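Local atomic coordinates of PHB depolymerase (Penicillium funiculosum, PDB entry 2D81), a protein that hydrolyses the biopolyester polyhydroxybutyrate (PHB), cutting the ester bonds between its (R)-3-hydroxybutyrate units. Residues G201-C214 / A251-I264. Residues are numbered along the deposited sequence; the frame is centred on the assembly and turned at random.
Sequences GMDTTGYLYVPQSC and ADTNNMIILYPQAI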
loop_
_atom_site.group_PDB
_atom_site.type_symbol
_atom_site.label_atom_id
_atom_site.label_comp_id
_atom_site.label_asym_id
_atom_site.label_seq_id
_atom_site.Cartn_x
_atom_site.Cartn_y
_atom_site.Cartn_z
ATOM N N GLY A 201 10.068 -3.506 12.914
ATOM C CA GLY A 201 8.702 -3.058 12.709
ATOM C C GLY A 201 7.895 -3.982 11.815
ATOM O O GLY A 201 6.711 -3.735 11.569
ATOM N N MET A 202 8.533 -5.044 11.327
ATOM C CA MET A 202 7.847 -6.047 10.519
ATOM C C MET A 202 7.795 -7.402 11.220
ATOM O O MET A 202 8.728 -7.788 11.924
ATOM C CB MET A 202 8.528 -6.188 9.154
ATOM C CG MET A 202 8.364 -4.969 8.257
ATOM S SD MET A 202 9.217 -5.128 6.676
ATOM C CE MET A 202 8.093 -6.225 5.774
ATOM N N ASP A 203 6.690 -8.117 11.025
ATOM C CA ASP A 203 6.454 -9.383 11.710
ATOM C C ASP A 203 7.381 -10.465 11.157
ATOM O O ASP A 203 8.081 -10.250 10.166
ATOM C CB ASP A 203 4.989 -9.796 11.525
ATOM C CG ASP A 203 4.508 -10.766 12.592
ATOM O OD1 ASP A 203 3.300 -11.077 12.601
ATOM O OD2 ASP A 203 5.326 -11.216 13.422
ATOM N N THR A 204 7.384 -11.625 11.805
ATOM C CA THR A 204 8.224 -12.744 11.386
ATOM C C THR A 204 7.723 -13.354 10.080
ATOM O O THR A 204 8.486 -13.979 9.340
ATOM C CB THR A 204 8.233 -13.858 12.452
ATOM O OG1 THR A 204 6.896 -14.334 12.645
ATOM C CG2 THR A 204 8.767 -13.335 13.773
ATOM N N THR A 205 6.435 -13.172 9.810
ATOM C CA THR A 205 5.751 -13.935 8.773
ATOM C C THR A 205 4.950 -13.007 7.863
ATOM O O THR A 205 4.267 -12.101 8.339
ATOM C CB THR A 205 4.788 -14.963 9.412
ATOM O OG1 THR A 205 5.511 -15.785 10.340
ATOM C CG2 THR A 205 4.154 -15.847 8.344
ATOM N N GLY A 206 5.039 -13.238 6.558
ATOM C CA GLY A 206 4.195 -12.522 5.618
ATOM C C GLY A 206 3.306 -13.486 4.853
ATOM O O GLY A 206 3.440 -14.703 4.995
ATOM N N TYR A 207 2.403 -12.948 4.039
ATOM C CA TYR A 207 1.461 -13.784 3.302
ATOM C C TYR A 207 1.337 -13.352 1.848
ATOM O O TYR A 207 1.671 -12.220 1.494
ATOM C CB TYR A 207 0.083 -13.740 3.966
ATOM C CG TYR A 207 0.088 -14.250 5.384
ATOM C CD1 TYR A 207 0.481 -13.429 6.443
ATOM C CD2 TYR A 207 -0.252 -15.571 5.667
ATOM C CE1 TYR A 207 0.538 -13.917 7.744
ATOM C CE2 TYR A 207 -0.197 -16.067 6.963
ATOM C CZ TYR A 207 0.199 -15.238 7.996
ATOM O OH TYR A 207 0.272 -15.735 9.274
ATOM N N LEU A 208 0.863 -14.265 1.005
ATOM C CA LEU A 208 0.531 -13.927 -0.374
ATOM C C LEU A 208 -0.581 -14.828 -0.880
ATOM O O LEU A 208 -0.605 -16.026 -0.582
ATOM C CB LEU A 208 1.758 -14.059 -1.291
ATOM C CG LEU A 208 2.428 -15.429 -1.449
ATOM C CD1 LEU A 208 3.238 -15.460 -2.743
ATOM C CD2 LEU A 208 3.317 -15.711 -0.252
ATOM N N TYR A 209 -1.509 -14.249 -1.636
ATOM C CA TYR A 209 -2.547 -15.038 -2.276
ATOM C C TYR A 209 -2.116 -15.432 -3.678
ATOM O O TYR A 209 -1.766 -14.574 -4.492
ATOM C CB TYR A 209 -3.863 -14.264 -2.364
ATOM C CG TYR A 209 -4.926 -15.075 -3.058
ATOM C CD1 TYR A 209 -5.434 -16.232 -2.469
ATOM C CD2 TYR A 209 -5.346 -14.753 -4.347
ATOM C CE1 TYR A 209 -6.327 -17.055 -3.149
ATOM C CE2 TYR A 209 -6.242 -15.572 -5.040
ATOM C CZ TYR A 209 -6.723 -16.722 -4.431
ATOM O OH TYR A 209 -7.587 -17.550 -5.107
ATOM N N VAL A 210 -2.146 -16.733 -3.955
ATOM C CA VAL A 210 -1.727 -17.252 -5.253
ATOM C C VAL A 210 -2.869 -18.003 -5.928
ATOM O O VAL A 210 -3.251 -19.089 -5.490
ATOM C CB VAL A 210 -0.525 -18.219 -5.112
ATOM C CG1 VAL A 210 -0.126 -18.764 -6.478
ATOM C CG2 VAL A 210 0.657 -17.498 -4.471
ATOM N N PRO A 211 -3.439 -17.428 -7.001
ATOM C CA PRO A 211 -4.539 -18.080 -7.722
ATOM C C PRO A 211 -4.050 -19.409 -8.286
ATOM O O PRO A 211 -2.851 -19.596 -8.480
ATOM C CB PRO A 211 -4.865 -17.081 -8.833
ATOM C CG PRO A 211 -4.473 -15.762 -8.233
ATOM C CD PRO A 211 -3.166 -16.093 -7.560
ATOM N N GLN A 212 -4.972 -20.328 -8.555
ATOM C CA GLN A 212 -4.594 -21.619 -9.123
ATOM C C GLN A 212 -3.759 -21.440 -10.389
ATOM O O GLN A 212 -2.790 -22.168 -10.614
ATOM C CB GLN A 212 -5.844 -22.445 -9.441
ATOM C CG GLN A 212 -5.543 -23.795 -10.077
ATOM C CD GLN A 212 -4.635 -24.655 -9.216
ATOM O OE1 GLN A 212 -4.964 -24.971 -8.072
ATOM N NE2 GLN A 212 -3.485 -25.037 -9.764
ATOM N N SER A 213 -4.129 -20.461 -11.211
ATOM C CA SER A 213 -3.477 -20.264 -12.500
ATOM C C SER A 213 -2.010 -19.863 -12.362
ATOM O O SER A 213 -1.217 -20.094 -13.272
ATOM C CB SER A 213 -4.221 -19.201 -13.313
ATOM O OG SER A 213 -4.217 -17.958 -12.636
ATOM N N CYS A 214 -1.651 -19.262 -11.229
ATOM C CA CYS A 214 -0.280 -18.798 -11.022
ATOM C C CYS A 214 0.605 -19.837 -10.339
ATOM O O CYS A 214 1.815 -19.645 -10.225
ATOM C CB CYS A 214 -0.272 -17.488 -10.212
ATOM S SG CYS A 214 -1.179 -16.159 -11.064
ATOM N N ALA A 251 -7.924 -10.864 -8.117
ATOM C CA ALA A 251 -6.697 -11.563 -8.479
ATOM C C ALA A 251 -7.021 -12.941 -9.048
ATOM O O ALA A 251 -6.376 -13.402 -9.996
ATOM C CB ALA A 251 -5.799 -11.705 -7.255
ATOM N N ASP A 252 -8.027 -13.592 -8.470
ATOM C CA ASP A 252 -8.264 -15.011 -8.731
ATOM C C ASP A 252 -8.597 -15.289 -10.191
ATOM O O ASP A 252 -8.327 -16.377 -10.700
ATOM C CB ASP A 252 -9.404 -15.537 -7.856
ATOM C CG ASP A 252 -9.374 -17.045 -7.715
ATOM O OD1 ASP A 252 -10.434 -17.690 -7.849
ATOM O OD2 ASP A 252 -8.282 -17.583 -7.465
ATOM N N THR A 253 -9.191 -14.308 -10.861
ATOM C CA THR A 253 -9.621 -14.497 -12.241
ATOM C C THR A 253 -8.750 -13.731 -13.235
ATOM O O THR A 253 -9.083 -13.634 -14.416
ATOM C CB THR A 253 -11.084 -14.053 -12.424
ATOM O OG1 THR A 253 -11.224 -12.684 -12.018
ATOM C CG2 THR A 253 -12.011 -14.926 -11.592
ATOM N N ASN A 254 -7.628 -13.198 -12.758
ATOM C CA ASN A 254 -6.794 -12.327 -13.579
ATOM C C ASN A 254 -5.302 -12.619 -13.470
ATOM O O ASN A 254 -4.471 -11.728 -13.652
ATOM C CB ASN A 254 -7.067 -10.862 -13.219
ATOM C CG ASN A 254 -8.401 -10.379 -13.744
ATOM O OD1 ASN A 254 -8.554 -10.137 -14.941
ATOM N ND2 ASN A 254 -9.382 -10.251 -12.855
ATOM N N ASN A 255 -4.967 -13.874 -13.192
ATOM C CA ASN A 255 -3.574 -14.315 -13.170
ATOM C C ASN A 255 -2.721 -13.348 -12.367
ATOM O O ASN A 255 -1.655 -12.926 -12.815
ATOM C CB ASN A 255 -3.021 -14.411 -14.592
ATOM C CG ASN A 255 -3.790 -15.389 -15.452
ATOM O OD1 ASN A 255 -4.028 -16.528 -15.052
ATOM N ND2 ASN A 255 -4.175 -14.954 -16.646
ATOM N N MET A 256 -3.200 -12.994 -11.181
ATOM C CA MET A 256 -2.538 -11.990 -10.358
ATOM C C MET A 256 -2.262 -12.548 -8.965
ATOM O O MET A 256 -3.151 -13.106 -8.327
ATOM C CB MET A 256 -3.422 -10.746 -10.249
ATOM C CG MET A 256 -2.777 -9.572 -9.533
ATOM S SD MET A 256 -3.940 -8.212 -9.344
ATOM C CE MET A 256 -4.153 -7.716 -11.078
ATOM N N ILE A 257 -1.022 -12.399 -8.508
ATOM C CA ILE A 257 -0.664 -12.713 -7.131
ATOM C C ILE A 257 -0.791 -11.441 -6.290
ATOM O O ILE A 257 -0.414 -10.357 -6.735
ATOM C CB ILE A 257 0.788 -13.245 -7.051
ATOM C CG1 ILE A 257 0.887 -14.582 -7.797
ATOM C CG2 ILE A 257 1.218 -13.406 -5.599
ATOM C CD1 ILE A 257 2.303 -15.148 -7.865
ATOM N N ILE A 258 -1.344 -11.566 -5.088
ATOM C CA ILE A 258 -1.382 -10.441 -4.158
ATOM C C ILE A 258 -0.430 -10.731 -3.005
ATOM O O ILE A 258 -0.605 -11.712 -2.282
ATOM C CB ILE A 258 -2.796 -10.218 -3.565
ATOM C CG1 ILE A 258 -3.851 -10.153 -4.677
ATOM C CG2 ILE A 258 -2.810 -8.932 -2.752
ATOM C CD1 ILE A 258 -3.704 -8.975 -5.627
ATOM N N LEU A 259 0.580 -9.883 -2.836
ATOM C CA LEU A 259 1.519 -10.025 -1.725
ATOM C C LEU A 259 1.068 -9.161 -0.555
ATOM O O LEU A 259 0.777 -7.975 -0.730
ATOM C CB LEU A 259 2.926 -9.605 -2.162
ATOM C CG LEU A 259 4.003 -9.491 -1.077
ATOM C CD1 LEU A 259 4.273 -10.863 -0.458
ATOM C CD2 LEU A 259 5.281 -8.925 -1.689
ATOM N N TYR A 260 0.999 -9.764 0.629
ATOM C CA TYR A 260 0.572 -9.053 1.835
ATOM C C TYR A 260 1.663 -9.020 2.903
ATOM O O TYR A 260 1.692 -9.875 3.789
ATOM C CB TYR A 260 -0.668 -9.714 2.462
ATOM C CG TYR A 260 -1.921 -9.723 1.616
ATOM C CD1 TYR A 260 -2.229 -10.813 0.796
ATOM C CD2 TYR A 260 -2.818 -8.658 1.662
ATOM C CE1 TYR A 260 -3.409 -10.839 0.045
ATOM C CE2 TYR A 260 -3.997 -8.673 0.914
ATOM C CZ TYR A 260 -4.285 -9.764 0.111
ATOM O OH TYR A 260 -5.448 -9.777 -0.627
ATOM N N PRO A 261 2.579 -8.042 2.836
ATOM C CA PRO A 261 3.639 -7.967 3.851
ATOM C C PRO A 261 2.984 -7.614 5.188
ATOM O O PRO A 261 1.911 -7.016 5.210
ATOM C CB PRO A 261 4.536 -6.837 3.339
ATOM C CG PRO A 261 4.270 -6.827 1.842
ATOM C CD PRO A 261 2.784 -7.033 1.782
ATOM N N GLN A 262 3.621 -7.970 6.301
ATOM C CA GLN A 262 3.014 -7.730 7.609
ATOM C C GLN A 262 3.904 -6.910 8.532
ATOM O O GLN A 262 5.066 -7.248 8.745
ATOM C CB GLN A 262 2.681 -9.057 8.299
ATOM C CG GLN A 262 1.723 -9.969 7.530
ATOM C CD GLN A 262 0.366 -9.337 7.295
ATOM O OE1 GLN A 262 -0.226 -8.750 8.198
ATOM N NE2 GLN A 262 -0.141 -9.468 6.076
ATOM N N ALA A 263 3.351 -5.836 9.084
ATOM C CA ALA A 263 4.031 -5.107 10.151
ATOM C C ALA A 263 3.723 -5.795 11.479
ATOM O O ALA A 263 3.046 -6.821 11.513
ATOM C CB ALA A 263 3.560 -3.651 10.183
ATOM N N ILE A 264 4.221 -5.225 12.573
ATOM C CA ILE A 264 4.025 -5.805 13.897
ATOM C C ILE A 264 4.083 -4.696 14.948
ATOM O O ILE A 264 4.826 -3.730 14.800
ATOM C CB ILE A 264 5.132 -6.858 14.205
ATOM C CG1 ILE A 264 4.876 -7.541 15.552
ATOM C CG2 ILE A 264 6.494 -6.187 14.229
ATOM C CD1 ILE A 264 3.733 -8.523 15.537
HETATM O O HOH W 1 1.563 -9.013 12.251
HETATM O O HOH W 2 -6.950 -19.468 -11.091
HETATM O O HOH W 3 -6.340 -16.331 -12.434
#
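Y209 reaches across to D252 with its phenol: OH gives a very short hydrogen bond, 2.5 Å, to D252 OD2. That oxygen lies at the ring edge and near its plane, the carboxylate turned 57° from the ring. CG of Y209 stands anti to the backbone N, which carries the ring past A251, whose CB meets CD2. Y209 OH in turn accepts from the backbone N of G186, and S185 OG also bonds D252 OD2. Y209 N and O bond I258 O and N, and Y207 and Y260 form the next hydrogen-bonded pair. These bonds make strands 205-210 and 256-260 antiparallel neighbours in the central mixed sheet of the alpha/beta hydrolase fold, with strand 187-192 flanking one and 221-227 the other. At the opposite end Q262 lays CG 3.8 Å from CD1 of Y207, at the ring's edge, and against T205 O. A bend at chi2 (-61°) turns its amide back, 77° from the ring plane, and NE2 bonds Y260 O at 3.0 Å, from the face opposite Y207 N, while OE1 takes Y234 N. With an alanine here, Y260 O would probably lose its second donor, Y234 N the acceptor OE1, and the edge of the Y207 ring its neighbour CG. I257 and L208 lie side by side, pointing the same way, and I257 CG1 packs 4.0 Å from CB of C214, the cysteine disulfide-bonded to C221.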